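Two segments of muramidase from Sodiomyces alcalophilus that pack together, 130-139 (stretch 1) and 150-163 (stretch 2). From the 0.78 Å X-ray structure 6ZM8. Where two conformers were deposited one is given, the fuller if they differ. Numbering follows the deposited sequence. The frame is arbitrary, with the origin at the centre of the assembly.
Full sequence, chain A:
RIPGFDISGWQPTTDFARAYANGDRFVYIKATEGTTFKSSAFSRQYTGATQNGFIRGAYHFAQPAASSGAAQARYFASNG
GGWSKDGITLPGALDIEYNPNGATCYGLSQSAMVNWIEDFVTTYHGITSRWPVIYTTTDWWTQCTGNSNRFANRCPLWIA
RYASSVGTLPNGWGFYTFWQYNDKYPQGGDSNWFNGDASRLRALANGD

Stretch 1, residues 130-139: RWPVIYTTTD
Stretch 2 150-163: RFANRCPLWIARYA

In parallel strand pairing, one residue donates to the residue before its partner and accepts from the one after, and this muramidase supplies a compact example. The strand through Ile134, Tyr135 and Thr136 runs parallel to strand 157-160, their axes 13° apart and 4.7 Å at closest approach, with extended backbones (Ile134 phi/psi -109/121, Trp158 -115/99). Ile134 pairs with Leu157, Tyr135 with Trp158 (CA-CA 4.4 Å) and Thr136 with Ile159. Ile134 N donates to Pro156 O (2.9 Å), a proline with no N-H to give, and Trp158 N to Ile134 O (2.8 Å); Thr136 N then donates to Trp158 O and Ala160 N to Thr136 O, both 3.1 Å. Beyond the ladder, one water bridges Thr138 N and Ala160 O, 2.9 Å from each.

Tyr135 (t, chi2 -85°) and Trp158 (t, 6°) share a sheet face; the tyrosine edge meets the indole face at 78°, Tyr135 CD2 to Trp158 CD2 3.5 Å. Before the strand, Trp131 (m, 109°) offers its six-membered ring to Arg154 (m, t, m), whose CD lies 3.5 Å from the centroid, while the guanidinium adds an off-centre cation-pi contact.

On the opposite face, buried Ile134 (m, t) reaches back with CD1 to the loop before the second strand, 3.6 Å from Phe151 CB and 3.7 Å from Cys155 CB. Both stretches together bury 875 Å², including Pro132 O, which lacks a partner.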

# COMPACT_ATOMS: atom_id res chain seq x y z
N ARG A 130 12.31 -4.19 -5.34
CA ARG A 130 11.47 -4.56 -4.22
C ARG A 130 10.17 -5.22 -4.68
O ARG A 130 9.54 -4.80 -5.65
CB ARG A 130 11.04 -3.31 -3.43
CG ARG A 130 12.22 -2.56 -2.80
CD ARG A 130 13.03 -3.46 -1.86
NE ARG A 130 12.22 -4.10 -0.84
CZ ARG A 130 11.93 -3.59 0.36
NH1 ARG A 130 12.50 -2.44 0.75
NH2 ARG A 130 11.15 -4.25 1.21
N TRP A 131 9.77 -6.25 -3.93
CA TRP A 131 8.40 -6.74 -4.05
C TRP A 131 7.48 -5.72 -3.36
O TRP A 131 7.77 -5.27 -2.26
CB TRP A 131 8.23 -8.11 -3.39
CG TRP A 131 9.08 -9.16 -4.03
CD1 TRP A 131 10.18 -9.76 -3.49
CD2 TRP A 131 8.96 -9.70 -5.35
NE1 TRP A 131 10.74 -10.63 -4.39
CE2 TRP A 131 10.01 -10.61 -5.54
CE3 TRP A 131 8.08 -9.48 -6.40
CZ2 TRP A 131 10.20 -11.31 -6.74
CZ3 TRP A 131 8.27 -10.18 -7.58
CH2 TRP A 131 9.32 -11.08 -7.75
N PRO A 132 6.38 -5.34 -4.00
CA PRO A 132 5.48 -4.38 -3.39
C PRO A 132 4.70 -5.02 -2.25
O PRO A 132 4.46 -6.23 -2.20
CB PRO A 132 4.57 -3.96 -4.53
CG PRO A 132 4.49 -5.23 -5.37
CD PRO A 132 5.88 -5.84 -5.29
N VAL A 133 4.23 -4.15 -1.34
CA VAL A 133 3.19 -4.52 -0.40
C VAL A 133 1.86 -4.63 -1.16
O VAL A 133 1.64 -3.90 -2.13
CB VAL A 133 3.13 -3.40 0.67
CG1 VAL A 133 1.89 -3.46 1.55
CG2 VAL A 133 4.39 -3.45 1.53
N ILE A 134 1.00 -5.56 -0.73
CA ILE A 134 -0.35 -5.65 -1.27
C ILE A 134 -1.33 -5.19 -0.19
O ILE A 134 -1.38 -5.79 0.89
CB ILE A 134 -0.68 -7.07 -1.75
CG1 ILE A 134 0.12 -7.37 -3.01
CG2 ILE A 134 -2.19 -7.25 -1.98
CD1 ILE A 134 0.02 -8.81 -3.49
N TYR A 135 -2.11 -4.14 -0.52
CA TYR A 135 -3.22 -3.68 0.31
C TYR A 135 -4.51 -4.23 -0.29
O TYR A 135 -4.79 -4.01 -1.47
CB TYR A 135 -3.27 -2.15 0.34
CG TYR A 135 -4.53 -1.60 1.00
CD1 TYR A 135 -5.71 -1.43 0.27
CD2 TYR A 135 -4.55 -1.24 2.34
CE1 TYR A 135 -6.85 -0.92 0.85
CE2 TYR A 135 -5.67 -0.69 2.94
CZ TYR A 135 -6.84 -0.52 2.18
OH TYR A 135 -7.97 0.04 2.70
N THR A 136 -5.28 -4.92 0.54
CA THR A 136 -6.56 -5.46 0.09
C THR A 136 -7.42 -5.75 1.33
O THR A 136 -7.06 -5.45 2.46
CB THR A 136 -6.32 -6.70 -0.80
OG1 THR A 136 -7.51 -6.99 -1.54
CG2 THR A 136 -5.87 -7.92 -0.03
N THR A 137 -8.58 -6.37 1.06
CA THR A 137 -9.43 -6.92 2.09
C THR A 137 -9.60 -8.41 1.82
O THR A 137 -9.54 -8.87 0.68
CB THR A 137 -10.80 -6.24 2.16
OG1 THR A 137 -11.51 -6.60 0.98
CG2 THR A 137 -10.67 -4.73 2.30
N THR A 138 -9.87 -9.18 2.89
CA THR A 138 -10.02 -10.61 2.68
C THR A 138 -11.22 -10.93 1.79
O THR A 138 -11.15 -11.83 0.94
CB THR A 138 -10.08 -11.34 4.03
OG1 THR A 138 -8.85 -11.04 4.66
CG2 THR A 138 -10.27 -12.83 3.87
N ASP A 139 -12.31 -10.21 1.98
CA ASP A 139 -13.51 -10.47 1.18
C ASP A 139 -13.28 -10.11 -0.29
O ASP A 139 -13.70 -10.88 -1.18
CB ASP A 139 -14.73 -9.77 1.79
CG ASP A 139 -14.54 -8.28 2.07
OD1 ASP A 139 -13.66 -7.96 2.88
OD2 ASP A 139 -15.27 -7.47 1.46
N ARG A 150 -0.78 -16.83 -4.20
CA ARG A 150 0.39 -16.74 -5.09
C ARG A 150 1.39 -15.68 -4.69
O ARG A 150 2.53 -15.75 -5.14
CB ARG A 150 -0.06 -16.59 -6.53
CG ARG A 150 -0.55 -18.00 -6.97
CD ARG A 150 -0.62 -18.31 -8.43
NE ARG A 150 -0.11 -17.17 -9.18
CZ ARG A 150 0.84 -17.13 -10.11
NH1 ARG A 150 1.50 -18.22 -10.51
NH2 ARG A 150 1.12 -15.93 -10.58
N PHE A 151 0.98 -14.68 -3.92
CA PHE A 151 1.83 -13.51 -3.65
C PHE A 151 2.36 -13.50 -2.22
O PHE A 151 3.21 -12.65 -1.93
CB PHE A 151 1.07 -12.22 -3.94
CG PHE A 151 0.51 -12.25 -5.33
CD1 PHE A 151 1.35 -12.16 -6.44
CD2 PHE A 151 -0.83 -12.45 -5.55
CE1 PHE A 151 0.85 -12.35 -7.72
CE2 PHE A 151 -1.33 -12.63 -6.84
CZ PHE A 151 -0.49 -12.58 -7.92
N ALA A 152 1.89 -14.37 -1.34
CA ALA A 152 2.17 -14.22 0.08
C ALA A 152 3.65 -14.37 0.44
O ALA A 152 4.12 -13.73 1.38
CB ALA A 152 1.35 -15.20 0.89
N ASN A 153 4.40 -15.16 -0.33
CA ASN A 153 5.83 -15.39 -0.04
C ASN A 153 6.75 -14.34 -0.68
O ASN A 153 7.98 -14.44 -0.65
CB ASN A 153 6.23 -16.76 -0.57
CG ASN A 153 7.66 -17.11 -0.26
OD1 ASN A 153 8.08 -17.12 0.90
ND2 ASN A 153 8.40 -17.44 -1.29
N ARG A 154 6.19 -13.38 -1.33
CA ARG A 154 6.94 -12.23 -1.83
C ARG A 154 6.46 -10.89 -1.25
O ARG A 154 7.27 -10.02 -0.96
CB ARG A 154 6.84 -12.14 -3.36
CG ARG A 154 7.67 -13.20 -4.07
CD ARG A 154 7.40 -13.25 -5.57
NE ARG A 154 6.05 -13.73 -5.81
CZ ARG A 154 5.41 -13.61 -6.98
NH1 ARG A 154 6.01 -12.99 -8.00
NH2 ARG A 154 4.20 -14.11 -7.13
N CYS A 155 5.16 -10.71 -1.19
CA CYS A 155 4.54 -9.39 -0.98
C CYS A 155 3.99 -9.29 0.43
O CYS A 155 3.04 -9.99 0.76
CB CYS A 155 3.40 -9.18 -1.95
SG CYS A 155 3.93 -9.19 -3.68
N PRO A 156 4.53 -8.39 1.27
CA PRO A 156 3.94 -8.21 2.59
C PRO A 156 2.47 -7.78 2.47
O PRO A 156 2.12 -6.99 1.57
CB PRO A 156 4.78 -7.09 3.22
CG PRO A 156 6.12 -7.18 2.46
CD PRO A 156 5.70 -7.53 1.04
N LEU A 157 1.66 -8.22 3.42
CA LEU A 157 0.23 -7.91 3.41
C LEU A 157 -0.08 -6.68 4.24
O LEU A 157 0.30 -6.57 5.41
CB LEU A 157 -0.52 -9.11 4.02
CG LEU A 157 -2.04 -8.93 4.14
CD1 LEU A 157 -2.71 -8.82 2.76
CD2 LEU A 157 -2.61 -10.11 4.94
N TRP A 158 -0.86 -5.79 3.62
CA TRP A 158 -1.46 -4.63 4.28
C TRP A 158 -2.98 -4.87 4.22
O TRP A 158 -3.60 -4.69 3.17
CB TRP A 158 -1.02 -3.35 3.59
CG TRP A 158 -1.53 -2.08 4.16
CD1 TRP A 158 -2.26 -1.87 5.29
CD2 TRP A 158 -1.31 -0.78 3.58
NE1 TRP A 158 -2.54 -0.51 5.44
CE2 TRP A 158 -1.97 0.16 4.39
CE3 TRP A 158 -0.69 -0.35 2.40
CZ2 TRP A 158 -2.03 1.52 4.07
CZ3 TRP A 158 -0.77 0.99 2.05
CH2 TRP A 158 -1.44 1.91 2.88
N ILE A 159 -3.53 -5.36 5.32
CA ILE A 159 -4.93 -5.80 5.35
C ILE A 159 -5.79 -4.69 5.95
O ILE A 159 -5.38 -4.07 6.94
CB ILE A 159 -5.05 -7.12 6.13
CG1 ILE A 159 -6.39 -7.81 5.90
CG2 ILE A 159 -4.74 -6.98 7.62
CD1 ILE A 159 -6.60 -8.29 4.48
N ALA A 160 -6.98 -4.50 5.40
CA ALA A 160 -7.91 -3.51 5.93
C ALA A 160 -9.11 -4.22 6.58
O ALA A 160 -9.78 -5.03 5.94
CB ALA A 160 -8.37 -2.56 4.86
N ARG A 161 -9.40 -3.82 7.82
CA ARG A 161 -10.61 -4.27 8.51
C ARG A 161 -10.81 -3.34 9.71
O ARG A 161 -9.97 -3.34 10.63
CB ARG A 161 -10.52 -5.71 8.99
CG ARG A 161 -11.85 -6.18 9.60
CD ARG A 161 -11.75 -7.50 10.30
NE ARG A 161 -13.04 -8.01 10.63
CZ ARG A 161 -13.28 -8.71 11.70
NH1 ARG A 161 -12.43 -8.90 12.68
NH2 ARG A 161 -14.44 -9.31 11.82
N TYR A 162 -11.88 -2.58 9.71
CA TYR A 162 -12.10 -1.59 10.78
C TYR A 162 -12.95 -2.27 11.84
O TYR A 162 -14.18 -2.25 11.82
CB TYR A 162 -12.74 -0.31 10.25
CG TYR A 162 -12.01 0.36 9.12
CD1 TYR A 162 -10.69 0.02 8.76
CD2 TYR A 162 -12.64 1.32 8.38
CE1 TYR A 162 -10.07 0.61 7.68
CE2 TYR A 162 -12.04 1.92 7.29
CZ TYR A 162 -10.75 1.55 6.93
OH TYR A 162 -10.20 2.15 5.85
N ALA A 163 -12.25 -2.94 12.76
CA ALA A 163 -12.85 -3.81 13.76
C ALA A 163 -11.88 -3.94 14.90
O ALA A 163 -10.72 -3.52 14.82
CB ALA A 163 -13.19 -5.18 13.20
O HOH W 1 -10.06 -7.85 5.49